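Local coordinates for nitrate transport protein (Parabacteroides distasonis, PDB 3HN0), which probably captures a small-molecule solute, perhaps nitrate or a related compound, and delivers it to the membrane components of an ABC transporter, at residues P15-F20 with G225-G230; L49-E54 with K71-K76; I63-L68 with A185-P190; L149-L154 with E238-Y243. All coordinates share one frame; numbering follows the deposited sequence.

Contact 1: residues P15-F20 with G225-G230; sequences PSVIAF and GIFAQG
V17 drives its CG1 methyl against the outer end of the F227 ring, 3.5 Å from F227 CE2 and almost as close to F227 CZ, approaching obliquely. The same methyl lies 3.6 Å from I226 CG2, so one branch of the valine fills the corner between two neighbouring side chains. Its rotation explains this: CG1 stands between the backbone N and the carbonyl carbon (chi1 67°), while CG2 lies 4.0 Å from I226 CG2. I18 adds a second, looser touch, its CG1 methylene lying 4.0 Å from F227 CE2 and crossing the phenylalanine at about a right angle. Within the loop, I226 CG2 sits 3.7 Å above one face of the F227 ring, offset toward the rim, on the same side as V17 CG1.

Further out, V17 and I18 belong to the short, weakly bonded helix 16-19, whose opening turn carries a bond from I18 N to P15 O. The partner loop leaves helix 214-223 through a Schellman motif at G225, where positive phi suits glycine. L221 of that helix touches both I18 and I226, and P152 and L232 pack on F227. Beta-branched V17 and I18 are compact and stiff, and the flat F227 reaches far from its backbone to meet them. No hydrogen bond crosses between the segments, which implies that shape fit and exclusion of water hold this loop to the helix.

Contact 2: residues L49-E54 with K71-K76; sequences LLIKQE and KGIKIK
L50 and I51, in the last turn of helix 43-51, face I75 and I73 in the loop that leads from helix 62-70 into strand 76-82, at one end of the lobe that holds the N-terminus. The contact consists of two separate aliphatic touches. L50 CD2 meets I75 CG2 at 4.0 Å, and I51 CG1 meets I73 CD1 at the same 4.0 Å; in each pair the side chains cross at about a right angle. I75 turns CG2 anti to its own carbonyl carbon, with CG1 taking the other, tighter place between N and C (chi1 56°), and this swings the methyl toward L50.

Both helices concerned, each packed against the sheet of this alpha/beta lobe, stop in Schellman motifs. In the first, Q53 has positive phi and E54 N bonds to L49 O at 2.8 Å. In the second, G72 has phi 103°, where a beta carbon would run into the carbonyl O of K71, so glycine fits. An inverse gamma turn centred on K74, closed by I75 N to I73 O at 2.9 Å, then lets both isoleucines address the helix. L68 packs on L50, I73 and I75 from the inner side, while I51 remains at the exposed margin.

Contact 3: residues I63-L68 with A185-P190; sequences INAANL and AVVYTP
A65 and A185 bring their CA atoms within 6.5 Å of each other, a close approach of helix 62-70 to strand 184-188. Both residues direct their beta carbons at the other segment, as does V187, while the intervening V186 points to the far face of the sheet, as strand alternation requires. A65 carries the helix side of the contact with a single methyl. Its CB lies 3.6 Å from A185 CB and likewise 3.6 Å from V187 CG1, lodged between two successive inward-facing residues of the strand. V187 presents CG1 by keeping it anti to the carbonyl carbon, beside the backbone N (chi1 -58°). Alanine suits positions 65 and 185 because short side chains let the helix settle near the sheet, and the branched valine can still fill the space alongside. All three residues are buried, and L50 and L60 also pack on V187.

Strand 184-188 bonds to 57-61 along one edge and 76-82 along the other, antiparallel to both. Those two flanking strands run parallel to each other and are linked by helix 62-70 in a beta-alpha-beta crossover that spans the intervening strand. Such an antiparallel insertion in strand order 2-1-3-n-4 is characteristic of type II periplasmic binding proteins.

Contact 4: residues L149-L154 with E238-Y243; sequences LGEPFL and ERCKIY
OE2 of E151 is gripped by two nitrogens of R239: NE at 2.8 Å and NH2 at 3.0 Å. This side-on salt bridge joins the loop after strand 146-149, in the second lobe, to the end of helix 234-240, which leads into the outer strand of the first lobe's sheet; its place is consistent with the junction between the lobes of a periplasmic binding protein. Both bonds go to one oxygen. NE meets OE2 nearly along its C-O axis, with an N-H...O angle of 152°, whereas NH2 uses the syn lone pair in a more bent bond. Carboxylate and guanidinium planes are 19° apart, so the groups lie almost flat together. The arginine chain bends at its third torsion (chi3 -72°) to bring NE and NH2 to the same atom.

The other carboxylate oxygen, OE1, bonds to S155 OG, which with the arginine limits the acid's rotation; R239 NH2 also makes a weak bond to S155 OG. The guanidinium's charge, directed at OE2 by two N-H groups, would probably favour the ionised form of this buried acid. A leucine in place of R239 would probably leave OE2 buried without its countercharge and the carboxylate held mainly by S155. L154 CD2 approaches the guanidinium obliquely, 3.5 Å from R239 NE, and also packs on the arginine's CD. Beyond the helix end, K241, at positive phi, curls back so that its NZ bonds to E238 O at 2.9 Å. Polarisable, compact C240 packs against the aliphatic part of the glutamate chain, its SG 3.8 Å from E151 CG.

Overall arrangement
The contacts form two groups. Contacts 2 and 3 have centres 8 Å apart in the first lobe, contact 2 toward its end, and I73 N probably bonds to L68 O at 3.0 Å. Contacts 1 and 4 have centres 11 Å apart, nearer the junction of the lobes: P15 CD lies 3.5 Å from E151 O, and F227 CE1 packs 3.8 Å from P152 CG. F20 of contact 1 bridges the groups, its CZ reaching V186 CG2 of contact 3 at 4.2 Å; contacts 2 and 4 stay about 28 Å apart between centres. Solute would be expected between the lobes, as in related binding proteins. In contact 4, Y243 packs on Q229 of the second subunit.

Contact 1: residues P15-F20 with G225-G230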
# COMPACT_ATOMS: atom_id res chain seq x y z
N PRO A 15 -1.01 -19.83 1.97
CA PRO A 15 -2.01 -18.88 2.46
C PRO A 15 -3.16 -18.40 1.51
O PRO A 15 -4.23 -17.96 1.96
CB PRO A 15 -1.17 -17.72 2.95
CG PRO A 15 0.09 -17.78 2.20
CD PRO A 15 0.34 -19.21 1.85
N SER A 16 -2.99 -18.56 0.20
CA SER A 16 -4.06 -18.23 -0.71
C SER A 16 -5.30 -19.11 -0.48
O SER A 16 -6.38 -18.66 -0.76
CB SER A 16 -3.61 -18.42 -2.15
OG SER A 16 -3.42 -19.79 -2.36
N VAL A 17 -5.13 -20.32 0.09
CA VAL A 17 -6.30 -21.21 0.35
C VAL A 17 -7.21 -20.53 1.37
O VAL A 17 -8.45 -20.71 1.33
CB VAL A 17 -5.92 -22.60 0.79
CG1 VAL A 17 -5.25 -22.61 2.19
CG2 VAL A 17 -7.14 -23.54 0.73
N ILE A 18 -6.63 -19.66 2.21
CA ILE A 18 -7.47 -18.95 3.17
C ILE A 18 -8.53 -18.07 2.48
O ILE A 18 -9.69 -18.01 2.91
CB ILE A 18 -6.62 -18.10 4.17
CG1 ILE A 18 -5.67 -19.01 4.94
CG2 ILE A 18 -7.57 -17.29 5.13
CD1 ILE A 18 -4.57 -18.25 5.80
N ALA A 19 -8.16 -17.42 1.39
CA ALA A 19 -9.10 -16.61 0.64
C ALA A 19 -10.24 -17.41 0.05
O ALA A 19 -11.32 -16.90 -0.15
CB ALA A 19 -8.34 -15.87 -0.50
N PHE A 20 -9.94 -18.67 -0.28
CA PHE A 20 -10.86 -19.59 -0.90
C PHE A 20 -11.55 -20.51 0.11
O PHE A 20 -12.33 -21.38 -0.28
CB PHE A 20 -10.08 -20.41 -1.95
CG PHE A 20 -9.69 -19.63 -3.15
CD1 PHE A 20 -8.53 -18.92 -3.19
CD2 PHE A 20 -10.52 -19.62 -4.29
CE1 PHE A 20 -8.19 -18.20 -4.30
CE2 PHE A 20 -10.18 -18.90 -5.41
CZ PHE A 20 -9.03 -18.18 -5.42
N GLY A 225 -8.92 -30.37 6.84
CA GLY A 225 -7.53 -30.84 6.88
C GLY A 225 -6.49 -30.00 6.13
O GLY A 225 -5.43 -30.52 5.76
N ILE A 226 -6.76 -28.72 5.91
CA ILE A 226 -5.90 -27.91 5.10
C ILE A 226 -4.73 -27.47 5.95
O ILE A 226 -3.61 -27.42 5.49
CB ILE A 226 -6.65 -26.67 4.53
CG1 ILE A 226 -7.94 -27.06 3.77
CG2 ILE A 226 -5.71 -25.83 3.64
CD1 ILE A 226 -7.69 -28.04 2.70
N PHE A 227 -5.01 -27.08 7.20
CA PHE A 227 -3.96 -26.74 8.14
C PHE A 227 -4.19 -27.50 9.43
O PHE A 227 -5.32 -27.89 9.77
CB PHE A 227 -3.98 -25.24 8.46
CG PHE A 227 -3.70 -24.35 7.26
CD1 PHE A 227 -2.44 -24.29 6.73
CD2 PHE A 227 -4.73 -23.64 6.67
CE1 PHE A 227 -2.20 -23.48 5.59
CE2 PHE A 227 -4.51 -22.81 5.56
CZ PHE A 227 -3.23 -22.75 5.03
N ALA A 228 -3.10 -27.74 10.15
CA ALA A 228 -3.17 -28.40 11.44
C ALA A 228 -3.91 -27.54 12.44
O ALA A 228 -3.91 -26.29 12.36
CB ALA A 228 -1.73 -28.72 11.97
N GLN A 229 -4.53 -28.21 13.41
CA GLN A 229 -5.31 -27.54 14.44
C GLN A 229 -4.40 -26.55 15.19
O GLN A 229 -3.33 -26.92 15.66
CB GLN A 229 -5.94 -28.55 15.42
CG GLN A 229 -7.46 -28.46 15.61
CD GLN A 229 -8.07 -29.65 16.38
OE1 GLN A 229 -7.37 -30.56 16.82
NE2 GLN A 229 -9.40 -29.62 16.56
N GLY A 230 -4.84 -25.29 15.32
CA GLY A 230 -4.04 -24.29 16.03
C GLY A 230 -2.88 -23.67 15.25
O GLY A 230 -2.23 -22.76 15.76

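Contact 2: residues L49-E54 with K71-K76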
# COMPACT_ATOMS: atom_id res chain seq x y z
N LEU A 49 -1.35 -28.92 -14.59
CA LEU A 49 -2.81 -28.97 -14.70
C LEU A 49 -3.37 -27.99 -15.69
O LEU A 49 -4.31 -28.30 -16.43
CB LEU A 49 -3.44 -28.73 -13.31
CG LEU A 49 -3.26 -29.84 -12.27
CD1 LEU A 49 -3.66 -29.26 -10.91
CD2 LEU A 49 -4.04 -31.13 -12.63
N LEU A 50 -2.82 -26.78 -15.71
CA LEU A 50 -3.24 -25.78 -16.66
C LEU A 50 -2.90 -26.18 -18.09
O LEU A 50 -3.75 -26.16 -18.98
CB LEU A 50 -2.59 -24.44 -16.38
CG LEU A 50 -3.10 -23.69 -15.15
CD1 LEU A 50 -2.14 -22.57 -14.77
CD2 LEU A 50 -4.48 -23.15 -15.48
N ILE A 51 -1.65 -26.56 -18.31
CA ILE A 51 -1.24 -27.02 -19.65
C ILE A 51 -2.09 -28.21 -20.15
O ILE A 51 -2.61 -28.20 -21.27
CB ILE A 51 0.24 -27.39 -19.66
CG1 ILE A 51 1.09 -26.13 -19.41
CG2 ILE A 51 0.63 -28.04 -21.00
CD1 ILE A 51 2.45 -26.41 -18.92
N LYS A 52 -2.29 -29.20 -19.31
CA LYS A 52 -3.14 -30.35 -19.66
C LYS A 52 -4.66 -30.07 -19.75
O LYS A 52 -5.45 -30.95 -20.12
CB LYS A 52 -2.90 -31.46 -18.67
CG LYS A 52 -1.48 -32.02 -18.72
CD LYS A 52 -1.36 -33.37 -18.03
CE LYS A 52 -1.10 -33.26 -16.55
NZ LYS A 52 -0.53 -34.55 -16.03
N GLN A 53 -5.05 -28.84 -19.41
CA GLN A 53 -6.46 -28.43 -19.33
C GLN A 53 -7.24 -29.32 -18.38
O GLN A 53 -8.38 -29.68 -18.64
CB GLN A 53 -7.10 -28.38 -20.72
CG GLN A 53 -6.24 -27.59 -21.73
CD GLN A 53 -6.82 -27.61 -23.12
OE1 GLN A 53 -6.41 -28.42 -23.95
NE2 GLN A 53 -7.80 -26.74 -23.37
N GLU A 54 -6.60 -29.63 -17.27
CA GLU A 54 -7.22 -30.41 -16.20
C GLU A 54 -7.65 -29.55 -15.03
O GLU A 54 -8.13 -30.07 -14.04
CB GLU A 54 -6.28 -31.49 -15.72
CG GLU A 54 -6.13 -32.61 -16.78
CD GLU A 54 -5.06 -33.66 -16.43
OE1 GLU A 54 -4.36 -33.51 -15.39
OE2 GLU A 54 -4.94 -34.63 -17.21
N LYS A 71 5.11 -17.63 -22.54
CA LYS A 71 5.46 -18.85 -23.25
C LYS A 71 4.35 -19.37 -24.17
O LYS A 71 4.58 -20.31 -24.90
CB LYS A 71 5.92 -19.91 -22.26
CG LYS A 71 7.30 -19.51 -21.73
CD LYS A 71 8.11 -20.52 -21.00
CE LYS A 71 9.64 -20.15 -21.08
NZ LYS A 71 10.03 -18.71 -20.67
N GLY A 72 3.19 -18.74 -24.13
CA GLY A 72 2.08 -19.03 -25.08
C GLY A 72 0.97 -19.87 -24.49
O GLY A 72 0.04 -20.26 -25.21
N ILE A 73 1.03 -20.18 -23.20
CA ILE A 73 -0.07 -20.94 -22.54
C ILE A 73 -1.31 -20.06 -22.49
O ILE A 73 -1.19 -18.87 -22.18
CB ILE A 73 0.34 -21.41 -21.12
CG1 ILE A 73 1.52 -22.34 -21.20
CG2 ILE A 73 -0.81 -22.15 -20.41
CD1 ILE A 73 1.36 -23.37 -22.34
N LYS A 74 -2.49 -20.62 -22.84
CA LYS A 74 -3.71 -19.82 -22.94
C LYS A 74 -4.35 -19.62 -21.55
O LYS A 74 -5.26 -20.35 -21.13
CB LYS A 74 -4.68 -20.41 -23.95
CG LYS A 74 -4.18 -20.24 -25.40
CD LYS A 74 -5.21 -20.78 -26.38
CE LYS A 74 -4.83 -20.50 -27.85
NZ LYS A 74 -3.60 -21.24 -28.24
N ILE A 75 -3.80 -18.64 -20.83
CA ILE A 75 -4.37 -18.18 -19.58
C ILE A 75 -4.36 -16.67 -19.59
O ILE A 75 -3.62 -16.04 -20.34
CB ILE A 75 -3.56 -18.69 -18.33
CG1 ILE A 75 -2.07 -18.28 -18.42
CG2 ILE A 75 -3.73 -20.22 -18.16
CD1 ILE A 75 -1.32 -18.36 -17.13
N LYS A 76 -5.20 -16.09 -18.74
CA LYS A 76 -5.16 -14.68 -18.46
C LYS A 76 -5.21 -14.50 -16.95
O LYS A 76 -5.67 -15.40 -16.19
CB LYS A 76 -6.32 -13.90 -19.11
CG LYS A 76 -6.29 -13.96 -20.63
CD LYS A 76 -7.20 -12.96 -21.29
CE LYS A 76 -7.16 -13.08 -22.82
NZ LYS A 76 -5.76 -12.96 -23.41

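Contact 3: residues I63-L68 with A185-P190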
# COMPACT_ATOMS: atom_id res chain seq x y z
N ILE A 63 4.81 -14.57 -10.76
CA ILE A 63 5.93 -14.76 -11.75
C ILE A 63 5.65 -15.97 -12.65
O ILE A 63 5.90 -15.93 -13.85
CB ILE A 63 7.34 -14.78 -11.09
CG1 ILE A 63 7.52 -15.93 -10.12
CG2 ILE A 63 7.59 -13.44 -10.32
CD1 ILE A 63 9.02 -16.11 -9.72
N ASN A 64 5.07 -17.04 -12.10
CA ASN A 64 4.72 -18.20 -12.91
C ASN A 64 3.66 -17.85 -13.90
O ASN A 64 3.68 -18.31 -15.04
CB ASN A 64 4.24 -19.39 -12.06
CG ASN A 64 5.34 -19.93 -11.13
OD1 ASN A 64 5.71 -19.26 -10.16
ND2 ASN A 64 5.84 -21.13 -11.42
N ALA A 65 2.69 -17.07 -13.47
CA ALA A 65 1.59 -16.67 -14.35
C ALA A 65 2.15 -15.90 -15.54
O ALA A 65 1.86 -16.20 -16.72
CB ALA A 65 0.55 -15.84 -13.55
N ALA A 66 3.03 -14.95 -15.26
CA ALA A 66 3.68 -14.19 -16.31
C ALA A 66 4.46 -15.05 -17.29
O ALA A 66 4.37 -14.86 -18.51
CB ALA A 66 4.57 -13.11 -15.71
N ASN A 67 5.26 -15.96 -16.76
CA ASN A 67 6.07 -16.86 -17.56
C ASN A 67 5.20 -17.73 -18.45
O ASN A 67 5.37 -17.79 -19.65
CB ASN A 67 6.92 -17.75 -16.65
CG ASN A 67 7.92 -18.56 -17.45
OD1 ASN A 67 8.61 -18.03 -18.30
ND2 ASN A 67 7.97 -19.86 -17.20
N LEU A 68 4.19 -18.38 -17.88
CA LEU A 68 3.27 -19.19 -18.69
C LEU A 68 2.61 -18.38 -19.82
O LEU A 68 2.53 -18.85 -20.97
CB LEU A 68 2.17 -19.79 -17.81
CG LEU A 68 2.59 -20.86 -16.82
CD1 LEU A 68 1.33 -21.28 -15.99
CD2 LEU A 68 3.20 -22.01 -17.52
N ALA A 185 -1.27 -14.79 -8.21
CA ALA A 185 -2.14 -14.70 -9.35
C ALA A 185 -3.25 -15.72 -9.29
O ALA A 185 -3.01 -16.92 -9.01
CB ALA A 185 -1.37 -14.96 -10.68
N VAL A 186 -4.44 -15.23 -9.58
CA VAL A 186 -5.55 -16.12 -9.97
C VAL A 186 -5.60 -16.05 -11.48
O VAL A 186 -5.90 -14.98 -12.04
CB VAL A 186 -6.89 -15.68 -9.35
CG1 VAL A 186 -8.03 -16.60 -9.81
CG2 VAL A 186 -6.82 -15.62 -7.82
N VAL A 187 -5.39 -17.18 -12.13
CA VAL A 187 -5.42 -17.25 -13.59
C VAL A 187 -6.55 -18.16 -14.06
O VAL A 187 -7.01 -19.02 -13.30
CB VAL A 187 -4.07 -17.74 -14.17
CG1 VAL A 187 -2.93 -16.76 -13.68
CG2 VAL A 187 -3.79 -19.23 -13.87
N TYR A 188 -7.00 -17.95 -15.30
CA TYR A 188 -8.13 -18.69 -15.83
C TYR A 188 -7.92 -18.99 -17.30
O TYR A 188 -7.18 -18.29 -18.02
CB TYR A 188 -9.43 -17.91 -15.58
CG TYR A 188 -9.58 -16.62 -16.30
CD1 TYR A 188 -9.07 -15.44 -15.79
CD2 TYR A 188 -10.20 -16.56 -17.57
CE1 TYR A 188 -9.16 -14.27 -16.45
CE2 TYR A 188 -10.33 -15.37 -18.21
CZ TYR A 188 -9.84 -14.21 -17.66
OH TYR A 188 -9.93 -12.99 -18.35
N THR A 189 -8.63 -20.02 -17.73
CA THR A 189 -8.53 -20.49 -19.11
C THR A 189 -9.67 -19.89 -19.93
O THR A 189 -10.59 -19.29 -19.42
CB THR A 189 -8.60 -22.03 -19.16
OG1 THR A 189 -9.76 -22.42 -18.47
CG2 THR A 189 -7.37 -22.73 -18.52
N PRO A 190 -9.59 -20.02 -21.27
CA PRO A 190 -10.56 -19.29 -22.07
C PRO A 190 -12.05 -19.59 -21.85
O PRO A 190 -12.89 -18.71 -22.06
CB PRO A 190 -10.14 -19.70 -23.50
CG PRO A 190 -8.71 -19.83 -23.41
CD PRO A 190 -8.46 -20.49 -22.09

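Contact 4: residues L149-L154 with E238-Y243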
# COMPACT_ATOMS: atom_id res chain seq x y z
N LEU A 149 9.61 -15.43 6.36
CA LEU A 149 8.53 -16.43 6.38
C LEU A 149 7.19 -15.81 6.00
O LEU A 149 6.95 -14.65 6.24
CB LEU A 149 8.38 -17.06 7.78
CG LEU A 149 9.46 -18.00 8.26
CD1 LEU A 149 9.24 -18.35 9.76
CD2 LEU A 149 9.60 -19.27 7.46
N GLY A 150 6.31 -16.66 5.49
CA GLY A 150 4.88 -16.36 5.34
C GLY A 150 4.07 -17.40 6.11
O GLY A 150 4.62 -18.30 6.71
N GLU A 151 2.75 -17.25 6.09
CA GLU A 151 1.86 -18.08 6.89
C GLU A 151 1.64 -19.42 6.24
O GLU A 151 1.63 -19.48 5.05
CB GLU A 151 0.56 -17.35 7.05
CG GLU A 151 0.72 -16.04 7.85
CD GLU A 151 1.01 -16.28 9.31
OE1 GLU A 151 1.12 -17.45 9.78
OE2 GLU A 151 1.15 -15.28 10.01
N PRO A 152 1.42 -20.49 7.04
CA PRO A 152 1.26 -20.59 8.48
C PRO A 152 2.59 -20.71 9.23
O PRO A 152 2.63 -20.64 10.49
CB PRO A 152 0.46 -21.89 8.63
CG PRO A 152 0.93 -22.69 7.55
CD PRO A 152 1.22 -21.81 6.40
N PHE A 153 3.68 -20.82 8.48
CA PHE A 153 5.00 -21.11 9.08
C PHE A 153 5.40 -19.97 10.03
O PHE A 153 6.01 -20.19 11.08
CB PHE A 153 6.02 -21.20 7.96
CG PHE A 153 5.68 -22.22 6.96
CD1 PHE A 153 5.83 -23.56 7.27
CD2 PHE A 153 5.16 -21.85 5.67
CE1 PHE A 153 5.51 -24.55 6.34
CE2 PHE A 153 4.83 -22.83 4.75
CZ PHE A 153 4.99 -24.19 5.10
N LEU A 154 5.10 -18.76 9.61
CA LEU A 154 5.34 -17.56 10.43
C LEU A 154 4.70 -17.71 11.81
O LEU A 154 5.34 -17.53 12.84
CB LEU A 154 4.77 -16.34 9.73
CG LEU A 154 4.90 -14.96 10.40
CD1 LEU A 154 6.33 -14.67 10.83
CD2 LEU A 154 4.36 -13.82 9.44
N GLU A 238 -4.91 -11.82 9.58
CA GLU A 238 -4.63 -10.40 9.41
C GLU A 238 -3.35 -10.14 8.64
O GLU A 238 -3.31 -9.29 7.72
CB GLU A 238 -4.56 -9.64 10.75
CG GLU A 238 -5.88 -9.38 11.45
CD GLU A 238 -5.68 -8.99 12.95
OE1 GLU A 238 -4.59 -8.47 13.36
OE2 GLU A 238 -6.64 -9.23 13.71
N ARG A 239 -2.28 -10.88 8.97
CA ARG A 239 -1.02 -10.76 8.26
C ARG A 239 -1.06 -11.16 6.78
O ARG A 239 -0.23 -10.74 6.01
CB ARG A 239 0.09 -11.54 8.98
CG ARG A 239 0.47 -10.90 10.32
CD ARG A 239 1.78 -11.44 10.86
NE ARG A 239 1.58 -12.80 11.33
CZ ARG A 239 1.41 -13.18 12.60
NH1 ARG A 239 1.37 -12.32 13.62
NH2 ARG A 239 1.26 -14.46 12.85
N CYS A 240 -2.01 -12.00 6.40
CA CYS A 240 -2.14 -12.39 5.00
C CYS A 240 -2.74 -11.29 4.15
O CYS A 240 -2.59 -11.34 2.92
CB CYS A 240 -3.02 -13.67 4.84
SG CYS A 240 -2.23 -15.10 5.58
N LYS A 241 -3.41 -10.31 4.76
CA LYS A 241 -3.93 -9.16 3.98
C LYS A 241 -4.79 -9.67 2.79
O LYS A 241 -4.50 -9.41 1.61
CB LYS A 241 -2.78 -8.27 3.46
CG LYS A 241 -1.88 -7.64 4.57
CD LYS A 241 -2.68 -6.70 5.49
CE LYS A 241 -1.81 -6.04 6.59
NZ LYS A 241 -1.76 -6.88 7.82
N ILE A 242 -5.87 -10.33 3.16
CA ILE A 242 -6.76 -11.01 2.23
C ILE A 242 -7.76 -9.99 1.67
O ILE A 242 -8.51 -9.36 2.42
CB ILE A 242 -7.47 -12.23 2.92
CG1 ILE A 242 -6.44 -13.24 3.45
CG2 ILE A 242 -8.51 -12.89 1.99
CD1 ILE A 242 -5.66 -14.05 2.35
N TYR A 243 -7.78 -9.86 0.34
CA TYR A 243 -8.68 -8.96 -0.36
C TYR A 243 -8.50 -9.17 -1.85
O TYR A 243 -7.37 -9.19 -2.34
CB TYR A 243 -8.33 -7.52 -0.05
CG TYR A 243 -9.28 -6.49 -0.62
CD1 TYR A 243 -10.50 -6.24 -0.00
CD2 TYR A 243 -8.97 -5.73 -1.75
CE1 TYR A 243 -11.37 -5.26 -0.49
CE2 TYR A 243 -9.84 -4.75 -2.23
CZ TYR A 243 -11.04 -4.52 -1.59
OH TYR A 243 -11.93 -3.56 -2.08